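Local coordinates for DUF2235 domain-containing protein (Pseudomonas aeruginosa, PDB 4O5P), which is a type VI secretion phospholipase effector, Tle1, thought to hydrolyse membrane phospholipids through an alpha/beta-hydrolase-type catalytic domain, at residues A703-S715 and Q788-V800. Residues are numbered along the deposited sequence; the frame is centred on the assembly and turned at random.
Sequences AGRVVGVGVMLAS and QLPPPPPLAVAAV
R705, P792 and M712 meet where a polyproline run, P790-P794, crosses the loop between strands 705-706 and 715-723 in the C-terminal region of Tle1. The backbone angles of all five prolines fall in the polyproline II region, so the run is extended; P792 is the ring turned toward the loop, and the carbonyls that reach it are chiefly those of P790, P792 and P793. R705 can be followed outward along it. Its CB lies 4.1 Å from P792 CD; chi1 of 62° lays CG over the backbone, and the straight run from CG to NE carries the guanidinium toward L789-P791. CD packs on P792 CD at 3.5 Å, NH1 passes P791 CA, and NH2 ends near the L789 carbonyl in a weak hydrogen bond, doubtful because the position of NH2 is itself less sure. P790 O sits over one guanidinium face.

The P792 ring packs between R705 CD, V709-V711 and M712. Its CB approaches V709 O and V711 N, while the selenomethionine side chain, folded twice, crosses the ring at about a right angle and brings SE within 3.7 Å of P792 CG. M712 CG meets P792 O, and M712 N donates to P793 O (3.0 Å, N-H...O 161°), a firm backbone bond to a run in which proline has no N-H to give.

P794 is the N-cap of helix 795-798, and its carbonyl accepts from both V797 N and A798 N. V711 CG2 rests against L795 and A798, and helix 803-814 also packs on L795. The L795 N-H is taken up by a water 3.0 Å from N, which in turn donates weakly to M712 O. At the far end of the L795 side chain, CD2 touches L713 CD1 at 3.5 Å.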
ATOM      1  N   ALA A 703       3.474 -19.700   0.037  1.00 19.47           N
ATOM      2  CA  ALA A 703       2.969 -20.547  -1.044  1.00 18.90           C
ATOM      3  C   ALA A 703       1.805 -21.420  -0.564  1.00 23.58           C
ATOM      4  O   ALA A 703       1.615 -22.533  -1.047  1.00 24.85           O
ATOM      5  CB  ALA A 703       4.083 -21.402  -1.603  1.00 20.32           C
ATOM      6  N   GLY A 704       1.051 -20.901   0.406  1.00 22.59           N
ATOM      7  CA  GLY A 704      -0.120 -21.573   0.947  1.00 20.67           C
ATOM      8  C   GLY A 704       0.127 -22.660   1.976  1.00 24.09           C
ATOM      9  O   GLY A 704      -0.819 -23.320   2.423  1.00 26.16           O
ATOM     10  N   ARG A 705       1.379 -22.873   2.368  1.00 22.56           N
ATOM     11  CA  ARG A 705       1.619 -23.843   3.433  1.00 23.82           C
ATOM     12  C   ARG A 705       2.280 -23.220   4.645  1.00 22.13           C
ATOM     13  O   ARG A 705       2.950 -22.193   4.547  1.00 19.72           O
ATOM     14  CB  ARG A 705       2.470 -25.005   2.932  1.00 24.39           C
ATOM     15  CG  ARG A 705       3.870 -24.644   2.449  1.00 24.29           C
ATOM     16  CD  ARG A 705       4.318 -25.788   1.553  1.00 30.84           C
ATOM     17  NE  ARG A 705       5.680 -25.710   1.063  1.00 28.14           N
ATOM     18  CZ  ARG A 705       5.997 -25.672  -0.228  1.00 31.79           C
ATOM     19  NH1 ARG A 705       5.046 -25.676  -1.155  1.00 27.62           N
ATOM     20  NH2 ARG A 705       7.270 -25.625  -0.594  1.00 30.85           N
ATOM     21  N   VAL A 706       2.085 -23.845   5.793  1.00 24.07           N
ATOM     22  CA  VAL A 706       2.873 -23.488   6.951  1.00 21.84           C
ATOM     23  C   VAL A 706       4.075 -24.406   6.904  1.00 27.72           C
ATOM     24  O   VAL A 706       3.920 -25.629   6.823  1.00 27.02           O
ATOM     25  CB  VAL A 706       2.110 -23.703   8.256  1.00 22.88           C
ATOM     26  CG1 VAL A 706       2.972 -23.263   9.434  1.00 18.82           C
ATOM     27  CG2 VAL A 706       0.815 -22.927   8.228  1.00 23.57           C
ATOM     28  N   VAL A 707       5.269 -23.819   6.933  1.00 21.17           N
ATOM     29  CA  VAL A 707       6.490 -24.599   6.835  1.00 25.12           C
ATOM     30  C   VAL A 707       6.565 -25.627   7.961  1.00 28.13           C
ATOM     31  O   VAL A 707       6.461 -25.280   9.143  1.00 26.77           O
ATOM     32  CB  VAL A 707       7.727 -23.700   6.888  1.00 25.96           C
ATOM     33  CG1 VAL A 707       8.994 -24.536   6.962  1.00 20.81           C
ATOM     34  CG2 VAL A 707       7.752 -22.768   5.682  1.00 23.76           C
ATOM     35  N   GLY A 708       6.733 -26.893   7.592  1.00 30.25           N
ATOM     36  CA  GLY A 708       6.852 -27.953   8.579  1.00 28.56           C
ATOM     37  C   GLY A 708       5.550 -28.666   8.877  1.00 29.59           C
ATOM     38  O   GLY A 708       5.562 -29.724   9.510  1.00 31.73           O
ATOM     39  N   VAL A 709       4.431 -28.091   8.436  1.00 27.55           N
ATOM     40  CA  VAL A 709       3.125 -28.722   8.623  1.00 28.49           C
ATOM     41  C   VAL A 709       2.844 -29.729   7.498  1.00 30.33           C
ATOM     42  O   VAL A 709       2.764 -29.369   6.314  1.00 29.13           O
ATOM     43  CB  VAL A 709       1.995 -27.667   8.751  1.00 28.54           C
ATOM     44  CG1 VAL A 709       0.640 -28.328   8.799  1.00 30.23           C
ATOM     45  CG2 VAL A 709       2.206 -26.820   9.999  1.00 25.05           C
ATOM     46  N   GLY A 710       2.697 -30.998   7.873  1.00 32.02           N
ATOM     47  CA  GLY A 710       2.629 -32.072   6.896  1.00 29.61           C
ATOM     48  C   GLY A 710       1.283 -32.276   6.220  1.00 30.73           C
ATOM     49  O   GLY A 710       1.000 -33.360   5.685  1.00 32.05           O
ATOM     50  N   VAL A 711       0.452 -31.241   6.234  1.00 27.37           N
ATOM     51  CA  VAL A 711      -0.820 -31.285   5.518  1.00 33.02           C
ATOM     52  C   VAL A 711      -1.175 -29.901   4.977  1.00 29.59           C
ATOM     53  O   VAL A 711      -0.780 -28.888   5.561  1.00 28.49           O
ATOM     54  CB  VAL A 711      -1.958 -31.796   6.434  1.00 31.83           C
ATOM     55  CG1 VAL A 711      -2.382 -30.711   7.424  1.00 29.71           C
ATOM     56  CG2 VAL A 711      -3.141 -32.223   5.609  1.00 28.25           C
HETATM   57  N   MSE A 712      -1.896 -29.852   3.857  1.00 29.31           N
HETATM   58  CA  MSE A 712      -2.458 -28.586   3.377  1.00 29.73           C
HETATM   59  C   MSE A 712      -3.780 -28.311   4.089  1.00 30.32           C
HETATM   60  O   MSE A 712      -4.588 -29.222   4.303  1.00 31.20           O
HETATM   61  CB  MSE A 712      -2.695 -28.609   1.859  1.00 28.12           C
HETATM   62  CG  MSE A 712      -1.431 -28.625   1.006  1.00 32.68           C
HETATM   63 SE   MSE A 712      -0.388 -26.966   1.008  0.72 31.22          SE
HETATM   64  CE  MSE A 712      -1.740 -25.775   0.242  1.00 28.69           C
ATOM     65  N   LEU A 713      -4.004 -27.057   4.461  1.00 27.59           N
ATOM     66  CA  LEU A 713      -5.246 -26.685   5.129  1.00 27.01           C
ATOM     67  C   LEU A 713      -5.524 -25.199   4.912  1.00 29.55           C
ATOM     68  O   LEU A 713      -4.588 -24.388   4.857  1.00 29.00           O
ATOM     69  CB  LEU A 713      -5.161 -27.001   6.630  1.00 28.50           C
ATOM     70  CG  LEU A 713      -6.447 -27.442   7.347  1.00 25.91           C
ATOM     71  CD1 LEU A 713      -6.903 -28.775   6.820  1.00 31.15           C
ATOM     72  CD2 LEU A 713      -6.261 -27.527   8.863  1.00 23.02           C
ATOM     73  N   ALA A 714      -6.801 -24.839   4.801  1.00 25.84           N
ATOM     74  CA  ALA A 714      -7.177 -23.448   4.524  1.00 28.44           C
ATOM     75  C   ALA A 714      -6.751 -22.518   5.654  1.00 27.12           C
ATOM     76  O   ALA A 714      -6.335 -21.384   5.402  1.00 24.46           O
ATOM     77  CB  ALA A 714      -8.690 -23.325   4.262  1.00 20.78           C
ATOM     78  N   SER A 715      -6.843 -23.020   6.888  1.00 22.16           N
ATOM     79  CA  SER A 715      -6.488 -22.253   8.087  1.00 25.81           C
ATOM     80  C   SER A 715      -5.740 -23.144   9.060  1.00 27.58           C
ATOM     81  O   SER A 715      -6.143 -24.287   9.300  1.00 26.26           O
ATOM     82  CB  SER A 715      -7.737 -21.711   8.790  1.00 26.75           C
ATOM     83  OG  SER A 715      -7.951 -20.348   8.472  1.00 30.05           O
ATOM     84  N   GLN A 788       9.538 -23.589  -4.618  1.00 26.75           N
ATOM     85  CA  GLN A 788      10.019 -24.564  -5.604  1.00 29.22           C
ATOM     86  C   GLN A 788       9.895 -26.004  -5.105  1.00 35.37           C
ATOM     87  O   GLN A 788       9.996 -26.959  -5.886  1.00 32.60           O
ATOM     88  CB  GLN A 788      11.476 -24.273  -5.978  1.00 32.91           C
ATOM     89  CG  GLN A 788      11.666 -23.020  -6.824  1.00 31.49           C
ATOM     90  CD  GLN A 788      10.952 -23.118  -8.155  1.00 38.80           C
ATOM     91  OE1 GLN A 788       9.908 -22.492  -8.365  1.00 39.43           O
ATOM     92  NE2 GLN A 788      11.504 -23.915  -9.062  1.00 41.65           N
ATOM     93  N   LEU A 789       9.678 -26.158  -3.804  1.00 26.56           N
ATOM     94  CA  LEU A 789       9.615 -27.480  -3.213  1.00 31.18           C
ATOM     95  C   LEU A 789       8.212 -28.047  -3.301  1.00 29.52           C
ATOM     96  O   LEU A 789       7.230 -27.293  -3.398  1.00 25.22           O
ATOM     97  CB  LEU A 789      10.106 -27.450  -1.764  1.00 29.78           C
ATOM     98  CG  LEU A 789      11.625 -27.319  -1.670  1.00 29.73           C
ATOM     99  CD1 LEU A 789      12.067 -27.028  -0.237  1.00 28.49           C
ATOM    100  CD2 LEU A 789      12.293 -28.588  -2.202  1.00 28.70           C
ATOM    101  N   PRO A 790       8.110 -29.384  -3.326  1.00 29.37           N
ATOM    102  CA  PRO A 790       6.758 -29.949  -3.323  1.00 32.58           C
ATOM    103  C   PRO A 790       6.064 -29.714  -1.985  1.00 28.28           C
ATOM    104  O   PRO A 790       6.709 -29.775  -0.937  1.00 28.09           O
ATOM    105  CB  PRO A 790       6.985 -31.445  -3.599  1.00 36.46           C
ATOM    106  CG  PRO A 790       8.471 -31.670  -3.522  1.00 32.96           C
ATOM    107  CD  PRO A 790       9.124 -30.349  -3.779  1.00 27.54           C
ATOM    108  N   PRO A 791       4.753 -29.433  -2.030  1.00 32.15           N
ATOM    109  CA  PRO A 791       3.912 -29.100  -0.874  1.00 32.84           C
ATOM    110  C   PRO A 791       3.586 -30.340  -0.054  1.00 32.28           C
ATOM    111  O   PRO A 791       3.910 -31.442  -0.502  1.00 30.89           O
ATOM    112  CB  PRO A 791       2.635 -28.568  -1.534  1.00 30.45           C
ATOM    113  CG  PRO A 791       2.548 -29.327  -2.821  1.00 32.55           C
ATOM    114  CD  PRO A 791       3.971 -29.524  -3.279  1.00 31.52           C
ATOM    115  N   PRO A 792       2.978 -30.170   1.137  1.00 31.09           N
ATOM    116  CA  PRO A 792       2.484 -31.332   1.881  1.00 31.11           C
ATOM    117  C   PRO A 792       1.261 -31.875   1.159  1.00 28.12           C
ATOM    118  O   PRO A 792       0.717 -31.162   0.318  1.00 34.05           O
ATOM    119  CB  PRO A 792       2.072 -30.725   3.233  1.00 29.14           C
ATOM    120  CG  PRO A 792       1.744 -29.291   2.908  1.00 25.87           C
ATOM    121  CD  PRO A 792       2.797 -28.922   1.902  1.00 31.10           C
ATOM    122  N   PRO A 793       0.842 -33.119   1.453  1.00 32.36           N
ATOM    123  CA  PRO A 793      -0.317 -33.675   0.738  1.00 27.77           C
ATOM    124  C   PRO A 793      -1.620 -32.961   1.095  1.00 27.84           C
ATOM    125  O   PRO A 793      -1.708 -32.347   2.162  1.00 29.35           O
ATOM    126  CB  PRO A 793      -0.385 -35.122   1.242  1.00 29.08           C
ATOM    127  CG  PRO A 793       0.953 -35.414   1.835  1.00 30.35           C
ATOM    128  CD  PRO A 793       1.458 -34.100   2.366  1.00 30.38           C
ATOM    129  N   PRO A 794      -2.625 -33.031   0.210  1.00 30.70           N
ATOM    130  CA  PRO A 794      -3.948 -32.506   0.567  1.00 31.69           C
ATOM    131  C   PRO A 794      -4.534 -33.268   1.746  1.00 28.92           C
ATOM    132  O   PRO A 794      -4.100 -34.393   2.017  1.00 25.72           O
ATOM    133  CB  PRO A 794      -4.791 -32.748  -0.695  1.00 30.06           C
ATOM    134  CG  PRO A 794      -3.959 -33.643  -1.590  1.00 28.54           C
ATOM    135  CD  PRO A 794      -2.535 -33.429  -1.207  1.00 29.21           C
ATOM    136  N   LEU A 795      -5.489 -32.662   2.443  1.00 23.66           N
ATOM    137  CA  LEU A 795      -6.048 -33.269   3.646  1.00 32.05           C
ATOM    138  C   LEU A 795      -6.638 -34.657   3.367  1.00 31.56           C
ATOM    139  O   LEU A 795      -6.510 -35.569   4.185  1.00 29.61           O
ATOM    140  CB  LEU A 795      -7.098 -32.347   4.267  1.00 26.00           C
ATOM    141  CG  LEU A 795      -7.754 -32.797   5.568  1.00 30.90           C
ATOM    142  CD1 LEU A 795      -6.708 -33.122   6.608  1.00 28.03           C
ATOM    143  CD2 LEU A 795      -8.678 -31.698   6.070  1.00 31.91           C
ATOM    144  N   ALA A 796      -7.252 -34.817   2.198  1.00 30.99           N
ATOM    145  CA  ALA A 796      -7.904 -36.080   1.862  1.00 31.07           C
ATOM    146  C   ALA A 796      -6.911 -37.210   1.641  1.00 31.86           C
ATOM    147  O   ALA A 796      -7.268 -38.369   1.780  1.00 36.63           O
ATOM    148  CB  ALA A 796      -8.805 -35.918   0.661  1.00 27.99           C
ATOM    149  N   VAL A 797      -5.674 -36.875   1.285  1.00 32.38           N
ATOM    150  CA  VAL A 797      -4.634 -37.890   1.093  1.00 34.64           C
ATOM    151  C   VAL A 797      -3.982 -38.246   2.426  1.00 36.63           C
ATOM    152  O   VAL A 797      -3.755 -39.415   2.734  1.00 41.52           O
ATOM    153  CB  VAL A 797      -3.556 -37.423   0.084  1.00 36.43           C
ATOM    154  CG1 VAL A 797      -2.348 -38.372   0.081  1.00 36.00           C
ATOM    155  CG2 VAL A 797      -4.159 -37.288  -1.324  1.00 33.19           C
ATOM    156  N   ALA A 798      -3.687 -37.224   3.218  1.00 36.32           N
ATOM    157  CA  ALA A 798      -3.073 -37.422   4.521  1.00 34.45           C
ATOM    158  C   ALA A 798      -4.025 -38.094   5.521  1.00 35.44           C
ATOM    159  O   ALA A 798      -3.575 -38.676   6.502  1.00 35.15           O
ATOM    160  CB  ALA A 798      -2.567 -36.086   5.068  1.00 32.69           C
ATOM    161  N   ALA A 799      -5.334 -38.019   5.268  1.00 32.00           N
ATOM    162  CA  ALA A 799      -6.322 -38.538   6.223  1.00 37.20           C
ATOM    163  C   ALA A 799      -6.633 -40.030   6.075  1.00 43.12           C
ATOM    164  O   ALA A 799      -7.259 -40.620   6.957  1.00 38.99           O
ATOM    165  CB  ALA A 799      -7.608 -37.732   6.159  1.00 33.85           C
ATOM    166  N   VAL A 800      -6.199 -40.633   4.967  1.00 43.72           N
ATOM    167  CA  VAL A 800      -6.459 -42.051   4.703  1.00 44.86           C
ATOM    168  C   VAL A 800      -5.854 -42.979   5.768  1.00 47.54           C
ATOM    169  O   VAL A 800      -6.153 -44.175   5.806  1.00 53.61           O
ATOM    170  CB  VAL A 800      -5.944 -42.470   3.299  1.00 47.17           C
ATOM    171  CG1 VAL A 800      -6.307 -41.426   2.271  1.00 39.19           C
ATOM    172  CG2 VAL A 800      -4.443 -42.668   3.307  1.00 44.60           C
TER
HETATM  173  O   HOH W   1      -6.111 -29.960   1.252  1.00 31.06           O